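Local coordinates for secreted protein (Streptomyces lividans TK24, PDB 5LXZ), which is probably a copper-radical oxidase of the galactose oxidase type (family AA5), with a copper site built by its beta-propeller and C-terminal domain, at residues E244-P249 with I259-G264; F295-A300 with A314-G319; R224-F229 with I237-M242. The protein carries 1 engineered substitution. All blocks are in the same frame, centred on the assembly; numbering follows the deposited sequence.

How the contacts relate
Along the chain the contacts come in series, contact 3 first, then contact 1, then contact 2. Contact 3 closes the hairpin of strands 226-230 and 235-238, contact 1 belongs to the four-stranded blade that starts with strand 250-253, and contact 2 to the following blade, which starts with strand 301-303. Contact 1 is the middle one in space as well, its centre about 12 Å from that of contact 3 and about 11 Å from that of contact 2; those of contacts 2 and 3 lie about 22 Å apart. Contacts 1 and 2 thus join consecutive blades beside the copper, where its ligand Tyr248 stacks on Tyr298; contact 3 ties the preceding hairpin to contact 1 through Arg224 and Met242, farther from the chain centre.

Contact 1 of 3, residues E244-P249 with I259-G264. Engineered in segment 244-249: Ala247 (natural residue Trp). With CU (copper (II) ion), chain B.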
# COMPACT_ATOMS: atom_id res chain seq x y z
N GLU A 244 6.61 -12.27 -13.54
CA GLU A 244 5.33 -11.66 -13.84
C GLU A 244 5.42 -10.15 -13.90
O GLU A 244 6.07 -9.53 -13.08
CB GLU A 244 4.31 -12.03 -12.78
CG GLU A 244 4.03 -13.51 -12.66
CD GLU A 244 3.27 -14.07 -13.85
OE1 GLU A 244 2.37 -13.37 -14.39
OE2 GLU A 244 3.53 -15.25 -14.24
N ALA A 245 4.74 -9.56 -14.88
CA ALA A 245 4.49 -8.13 -14.90
C ALA A 245 3.45 -7.84 -13.82
O ALA A 245 2.47 -8.57 -13.70
CB ALA A 245 3.98 -7.72 -16.25
N ARG A 246 3.70 -6.80 -13.01
CA ARG A 246 2.82 -6.48 -11.90
C ARG A 246 2.73 -4.99 -11.69
O ARG A 246 3.70 -4.36 -11.32
CB ARG A 246 3.31 -7.13 -10.59
CG ARG A 246 3.59 -8.63 -10.65
CD ARG A 246 4.18 -9.04 -9.30
NE ARG A 246 4.65 -10.40 -9.36
CZ ARG A 246 3.91 -11.49 -9.12
NH1 ARG A 246 2.68 -11.42 -8.68
NH2 ARG A 246 4.42 -12.71 -9.27
N ALA A 247 1.55 -4.43 -11.93
CA ALA A 247 1.17 -3.13 -11.40
C ALA A 247 0.44 -3.38 -10.10
O ALA A 247 -0.55 -4.11 -10.06
CB ALA A 247 0.25 -2.35 -12.35
N TYR A 248 0.93 -2.75 -9.03
CA TYR A 248 0.33 -2.81 -7.68
C TYR A 248 0.57 -4.13 -6.93
O TYR A 248 -0.33 -4.67 -6.26
CB TYR A 248 -1.17 -2.55 -7.70
CG TYR A 248 -1.65 -1.19 -8.02
CD1 TYR A 248 -0.80 -0.15 -8.38
CD2 TYR A 248 -3.00 -0.95 -7.88
CE1 TYR A 248 -1.33 1.09 -8.65
CE2 TYR A 248 -3.52 0.26 -8.17
CZ TYR A 248 -2.69 1.27 -8.54
OH TYR A 248 -3.30 2.46 -8.78
N PRO A 249 1.78 -4.69 -6.99
CA PRO A 249 2.06 -5.85 -6.17
C PRO A 249 2.39 -5.46 -4.70
O PRO A 249 2.86 -4.34 -4.43
CB PRO A 249 3.29 -6.43 -6.83
CG PRO A 249 4.05 -5.23 -7.20
CD PRO A 249 3.00 -4.22 -7.65
N ILE A 259 12.03 -12.05 -0.17
CA ILE A 259 10.90 -11.14 -0.39
C ILE A 259 9.87 -11.74 -1.31
O ILE A 259 10.17 -12.13 -2.44
CB ILE A 259 11.36 -9.81 -0.98
CG1 ILE A 259 12.55 -9.22 -0.22
CG2 ILE A 259 10.18 -8.84 -1.09
CD1 ILE A 259 12.31 -8.97 1.25
N LEU A 260 8.66 -11.89 -0.78
CA LEU A 260 7.55 -12.42 -1.52
C LEU A 260 6.86 -11.29 -2.30
O LEU A 260 6.48 -10.28 -1.71
CB LEU A 260 6.60 -13.11 -0.57
CG LEU A 260 5.35 -13.76 -1.18
CD1 LEU A 260 5.68 -14.99 -1.97
CD2 LEU A 260 4.42 -14.12 -0.05
N SER A 261 6.60 -11.53 -3.57
CA SER A 261 5.83 -10.61 -4.42
C SER A 261 4.50 -11.27 -4.78
O SER A 261 4.49 -12.40 -5.28
CB SER A 261 6.61 -10.25 -5.63
OG SER A 261 5.83 -9.38 -6.41
N VAL A 262 3.42 -10.56 -4.46
CA VAL A 262 2.06 -11.06 -4.58
C VAL A 262 1.21 -10.11 -5.37
O VAL A 262 1.19 -8.89 -5.12
CB VAL A 262 1.44 -11.27 -3.19
CG1 VAL A 262 0.06 -11.84 -3.24
CG2 VAL A 262 2.34 -12.22 -2.40
N SER A 263 0.43 -10.70 -6.26
CA SER A 263 -0.64 -10.00 -6.98
C SER A 263 -0.11 -8.97 -7.95
O SER A 263 1.02 -9.07 -8.42
CB SER A 263 -1.70 -9.46 -6.00
OG SER A 263 -2.90 -9.11 -6.73
N GLY A 264 -0.95 -8.02 -8.32
CA GLY A 264 -0.69 -7.04 -9.33
C GLY A 264 -1.47 -7.31 -10.62
O GLY A 264 -2.09 -8.35 -10.78
CU CU B . -2.56 4.10 -7.78
O HOH W 1 -3.18 4.35 -9.86
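Ser261, on strand 259-262, holds its OG anti to the backbone N (chi1 180°) and over one face of the Arg246 guanidinium, 3.3 Å from Arg246 NE but too badly angled for a hydrogen bond. Val262 turns its side chain away and offers its carbonyl, with Pro249 CA making a CA-H...O contact to Val262 O at 3.3 Å. Ser263 O takes the hydrogen bond that joins the segments, from Arg246 NH1 at 2.9 Å; the oxygen lies in the guanidinium plane and NH1 meets a carbonyl lone pair. Arg246 NH2 bonds Lys275 O and forms a salt bridge with Glu277, which together with the bond to Ser263 O would hold the guanidinium in one rotation. Ser263 OG bonds Phe295 O. Gly264 CA comes within 3.0 Å of Ala247 O, and a CB here would clash with Arg246 CB. Ala247 is engineered, replacing Trp. Next to it, Tyr248 OH binds the copper at 2.1 Å, alongside His461, His548 and a water, and is hydrogen-bonded to Tyr460. The loop 244-249 runs into strand 250-253, at one edge of a four-stranded antiparallel propeller blade and paired with strand 259-262, while Val262 packs on Trp330 of strand 328-330 in the next blade.

Contact 2 of 3, residues F295-A300 with A314-G319; sequences FPTYPA and ANAGYG
In a Kelch blade of the propeller, the loop 295-300 leading into strand 301-303 and the loop 314-319 following strand 309-311 are bound to each other beside the copper site. Tyr298, whose side chain comes to about 6 Å from the copper, stacks on the copper ligand Tyr248, and its OH bonds Thr81 O. Thr297 makes the main polar link. Its N donates to Gly317 O at 2.9 Å, in the carbonyl plane. Its OG1, set between the backbone N and the carbonyl carbon (chi1 66°), donates to Gly317 O at 2.8 Å from above that plane. In return, Ala316 N gives a nearly straight bond to Thr297 O, 2.9 Å long. Farther along, Ala300 N bonds Ala314 O at 3.0 Å, with the two methyl groups of these alanines touching alongside. Pro296 crosses the Asn315 side chain at about a right angle, its CG 3.4 Å from Asn315 CG. That amide is held by ND2 on Gly313 O and by a weak bond from Gly317 N to OD1. Ala316 CB meets the edge of the Tyr298 ring at CD2, 3.8 Å away, and Thr297 OG1 lies at the edge of the Tyr318 ring. An alanine in place of Thr297 would remove OG1 and CG2, and would probably leave Gly317 O with one donor fewer and loosen the packing against Tyr318. The Gly317 carbonyl is thus gripped by a main-chain and a side-chain donor of the same residue, one in its plane and one above it, a pairing likely to restrict its rotation and to hold the Gly317-Tyr318 peptide in place within a buried contact.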
# COMPACT_ATOMS: atom_id res chain seq x y z
N PHE A 295 -4.78 -12.99 -4.61
CA PHE A 295 -5.27 -11.87 -3.83
C PHE A 295 -5.53 -10.67 -4.74
O PHE A 295 -4.93 -10.57 -5.80
CB PHE A 295 -4.20 -11.41 -2.80
CG PHE A 295 -3.85 -12.42 -1.75
CD1 PHE A 295 -2.83 -13.33 -1.96
CD2 PHE A 295 -4.56 -12.46 -0.55
CE1 PHE A 295 -2.52 -14.26 -1.00
CE2 PHE A 295 -4.24 -13.41 0.42
CZ PHE A 295 -3.18 -14.28 0.20
N PRO A 296 -6.34 -9.73 -4.26
CA PRO A 296 -6.41 -8.44 -4.92
C PRO A 296 -5.09 -7.69 -4.84
O PRO A 296 -4.19 -8.19 -4.17
CB PRO A 296 -7.47 -7.67 -4.12
CG PRO A 296 -7.56 -8.39 -2.83
CD PRO A 296 -7.19 -9.81 -3.06
N THR A 297 -5.00 -6.53 -5.44
CA THR A 297 -3.75 -5.76 -5.46
C THR A 297 -3.45 -5.12 -4.13
O THR A 297 -4.32 -4.96 -3.28
CB THR A 297 -3.78 -4.68 -6.55
OG1 THR A 297 -4.77 -3.70 -6.21
CG2 THR A 297 -4.01 -5.28 -7.90
N TYR A 298 -2.19 -4.79 -3.92
CA TYR A 298 -1.67 -4.30 -2.65
C TYR A 298 -2.30 -5.00 -1.45
O TYR A 298 -2.76 -4.33 -0.49
CB TYR A 298 -1.75 -2.76 -2.53
CG TYR A 298 -0.82 -2.00 -3.42
CD1 TYR A 298 0.52 -2.29 -3.47
CD2 TYR A 298 -1.28 -0.93 -4.21
CE1 TYR A 298 1.38 -1.57 -4.27
CE2 TYR A 298 -0.43 -0.22 -5.03
CZ TYR A 298 0.90 -0.51 -5.05
OH TYR A 298 1.71 0.25 -5.87
N PRO A 299 -2.29 -6.33 -1.42
CA PRO A 299 -2.80 -7.00 -0.23
C PRO A 299 -1.94 -6.69 0.96
O PRO A 299 -0.73 -6.70 0.89
CB PRO A 299 -2.75 -8.49 -0.58
CG PRO A 299 -1.61 -8.54 -1.58
CD PRO A 299 -1.66 -7.27 -2.38
N ALA A 300 -2.55 -6.38 2.10
CA ALA A 300 -1.79 -6.08 3.30
C ALA A 300 -1.31 -7.36 3.96
O ALA A 300 -2.08 -8.00 4.67
CB ALA A 300 -2.63 -5.25 4.25
N ALA A 314 -7.16 -5.86 3.90
CA ALA A 314 -7.02 -4.54 3.26
C ALA A 314 -6.31 -4.71 1.93
O ALA A 314 -5.38 -5.53 1.82
CB ALA A 314 -6.25 -3.57 4.14
N ASN A 315 -6.75 -3.98 0.93
CA ASN A 315 -6.21 -4.14 -0.43
C ASN A 315 -6.65 -2.97 -1.28
O ASN A 315 -7.49 -2.21 -0.86
CB ASN A 315 -6.75 -5.44 -1.07
CG ASN A 315 -8.23 -5.40 -1.37
OD1 ASN A 315 -8.63 -5.03 -2.45
ND2 ASN A 315 -9.06 -5.70 -0.38
N ALA A 316 -6.04 -2.82 -2.44
CA ALA A 316 -6.31 -1.70 -3.35
C ALA A 316 -7.28 -2.07 -4.47
O ALA A 316 -7.54 -1.24 -5.35
CB ALA A 316 -5.02 -1.14 -3.92
N GLY A 317 -7.83 -3.27 -4.41
CA GLY A 317 -8.86 -3.72 -5.33
C GLY A 317 -8.35 -4.52 -6.51
O GLY A 317 -7.22 -5.00 -6.53
N TYR A 318 -9.24 -4.71 -7.49
CA TYR A 318 -9.06 -5.59 -8.64
C TYR A 318 -9.24 -7.06 -8.29
O TYR A 318 -9.15 -7.46 -7.12
CB TYR A 318 -7.76 -5.36 -9.41
CG TYR A 318 -7.67 -3.97 -9.99
CD1 TYR A 318 -8.32 -3.68 -11.18
CD2 TYR A 318 -6.95 -2.96 -9.36
CE1 TYR A 318 -8.27 -2.41 -11.73
CE2 TYR A 318 -6.88 -1.69 -9.92
CZ TYR A 318 -7.58 -1.43 -11.09
OH TYR A 318 -7.53 -0.15 -11.66
N GLY A 319 -9.47 -7.86 -9.30
CA GLY A 319 -9.83 -9.24 -9.12
C GLY A 319 -11.24 -9.43 -8.65
O GLY A 319 -11.99 -8.47 -8.40

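Contact 3 of 3, residues R224-F229 with I237-M242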
# COMPACT_ATOMS: atom_id res chain seq x y z
N ARG A 224 7.59 -5.75 -15.41
CA ARG A 224 8.35 -6.72 -14.65
C ARG A 224 9.54 -6.13 -13.90
O ARG A 224 10.15 -6.83 -13.10
CB ARG A 224 8.87 -7.83 -15.56
CG ARG A 224 7.79 -8.58 -16.28
CD ARG A 224 8.31 -9.69 -17.20
NE ARG A 224 7.12 -10.33 -17.76
CZ ARG A 224 6.36 -9.86 -18.78
NH1 ARG A 224 6.69 -8.75 -19.46
NH2 ARG A 224 5.25 -10.51 -19.14
N ASP A 225 9.89 -4.88 -14.19
CA ASP A 225 11.13 -4.28 -13.74
C ASP A 225 11.32 -4.35 -12.24
O ASP A 225 10.36 -4.14 -11.48
CB ASP A 225 11.21 -2.81 -14.12
CG ASP A 225 11.09 -2.55 -15.62
OD1 ASP A 225 10.43 -3.32 -16.36
OD2 ASP A 225 11.64 -1.51 -16.05
N ALA A 226 12.55 -4.56 -11.80
CA ALA A 226 12.91 -4.51 -10.40
C ALA A 226 14.23 -3.84 -10.17
O ALA A 226 15.19 -4.01 -10.97
CB ALA A 226 12.91 -5.89 -9.81
N PHE A 227 14.34 -3.13 -9.05
CA PHE A 227 15.56 -2.42 -8.71
C PHE A 227 15.78 -2.53 -7.21
O PHE A 227 14.85 -2.76 -6.45
CB PHE A 227 15.40 -0.92 -9.02
CG PHE A 227 15.08 -0.62 -10.45
CD1 PHE A 227 13.78 -0.67 -10.92
CD2 PHE A 227 16.12 -0.40 -11.35
CE1 PHE A 227 13.50 -0.43 -12.25
CE2 PHE A 227 15.83 -0.20 -12.70
CZ PHE A 227 14.54 -0.20 -13.13
N GLU A 228 17.02 -2.35 -6.78
CA GLU A 228 17.29 -2.03 -5.40
C GLU A 228 17.67 -0.57 -5.33
O GLU A 228 18.57 -0.14 -6.03
CB GLU A 228 18.38 -2.90 -4.83
CG GLU A 228 17.99 -4.37 -4.67
CD GLU A 228 19.07 -5.20 -4.00
OE1 GLU A 228 20.00 -4.61 -3.38
OE2 GLU A 228 19.01 -6.44 -4.05
N PHE A 229 16.99 0.23 -4.52
CA PHE A 229 17.42 1.61 -4.33
C PHE A 229 18.47 1.59 -3.23
O PHE A 229 18.19 1.15 -2.11
CB PHE A 229 16.28 2.55 -3.93
CG PHE A 229 16.73 3.96 -3.86
CD1 PHE A 229 16.85 4.69 -5.06
CD2 PHE A 229 17.17 4.56 -2.67
CE1 PHE A 229 17.30 6.00 -5.05
CE2 PHE A 229 17.64 5.88 -2.69
CZ PHE A 229 17.69 6.59 -3.87
N ILE A 237 19.44 0.60 -8.59
CA ILE A 237 20.33 -0.41 -9.19
C ILE A 237 19.46 -1.52 -9.79
O ILE A 237 18.68 -2.17 -9.07
CB ILE A 237 21.28 -0.98 -8.15
CG1 ILE A 237 22.08 0.14 -7.46
CG2 ILE A 237 22.19 -2.03 -8.83
CD1 ILE A 237 23.03 -0.34 -6.41
N LYS A 238 19.58 -1.77 -11.08
CA LYS A 238 18.78 -2.77 -11.73
C LYS A 238 19.16 -4.16 -11.21
O LYS A 238 20.35 -4.47 -11.06
CB LYS A 238 19.02 -2.73 -13.25
CG LYS A 238 18.13 -3.67 -14.04
CD LYS A 238 18.16 -3.31 -15.53
CE LYS A 238 17.03 -3.95 -16.30
NZ LYS A 238 17.15 -5.43 -16.38
N VAL A 239 18.15 -4.96 -10.88
CA VAL A 239 18.31 -6.35 -10.55
C VAL A 239 17.48 -7.18 -11.50
O VAL A 239 16.84 -6.65 -12.40
CB VAL A 239 17.98 -6.62 -9.04
CG1 VAL A 239 18.96 -5.84 -8.16
CG2 VAL A 239 16.50 -6.38 -8.69
N ASP A 240 17.40 -8.49 -11.28
CA ASP A 240 16.60 -9.29 -12.23
C ASP A 240 15.15 -8.83 -12.22
O ASP A 240 14.61 -8.56 -11.13
CB ASP A 240 16.60 -10.77 -11.88
CG ASP A 240 17.87 -11.48 -12.23
OD1 ASP A 240 18.90 -10.83 -12.57
OD2 ASP A 240 17.83 -12.72 -12.05
N PRO A 241 14.52 -8.77 -13.40
CA PRO A 241 13.09 -8.52 -13.42
C PRO A 241 12.31 -9.71 -12.85
O PRO A 241 12.78 -10.84 -12.86
CB PRO A 241 12.79 -8.37 -14.90
CG PRO A 241 13.80 -9.26 -15.59
CD PRO A 241 15.03 -9.03 -14.78
N MET A 242 11.12 -9.42 -12.33
CA MET A 242 10.20 -10.47 -11.96
C MET A 242 9.79 -11.31 -13.19
O MET A 242 9.88 -10.85 -14.33
CB MET A 242 8.92 -9.89 -11.34
CG MET A 242 9.20 -9.20 -10.05
SD MET A 242 7.72 -8.52 -9.28
CE MET A 242 7.22 -7.34 -10.52
O HOH W 2 14.72 -5.38 -13.70
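Two short backbone bonds close the pair Glu228 and Ile237: Glu228 N donates to Ile237 O at 2.8 Å, in the carbonyl plane, and Ile237 N returns a bond of 2.8 Å to Glu228 O, approaching from above the plane of the Glu228 carbonyl. Val239 N gives the straightest bond of the set (171°) to Ala226 O at 3.1 Å. At the far end, Met242 N donates to Arg224 O at 2.9 Å. Between these last two bonds a water takes the place of a direct link, accepting from Ala226 N at 3.0 Å and donating to Val239 O at 2.8 Å. The arrangement is an antiparallel beta hairpin of strands 226-230 and 235-238, with Phe227 and Lys238 as its non-hydrogen-bonded pair; on its other side strand 226-230 bonds to strand 91-102. The CD2 side of the Phe227 ring comes up against the Lys238 backbone, CD2 3.6 Å from Lys238 CA. From the opposite face of the hairpin Glu228 extends its chain and crosses Val239 at about a right angle, with CG 3.9 Å from Val239 CG1; its carboxylate is gripped by Tyr279 OH and Asn90 ND2. The Val239 CG2 branch touches Ala226 CB. Farthest out, the aliphatic part of Arg224 runs past the Met242 carbonyl, and its NE bonds His243 O.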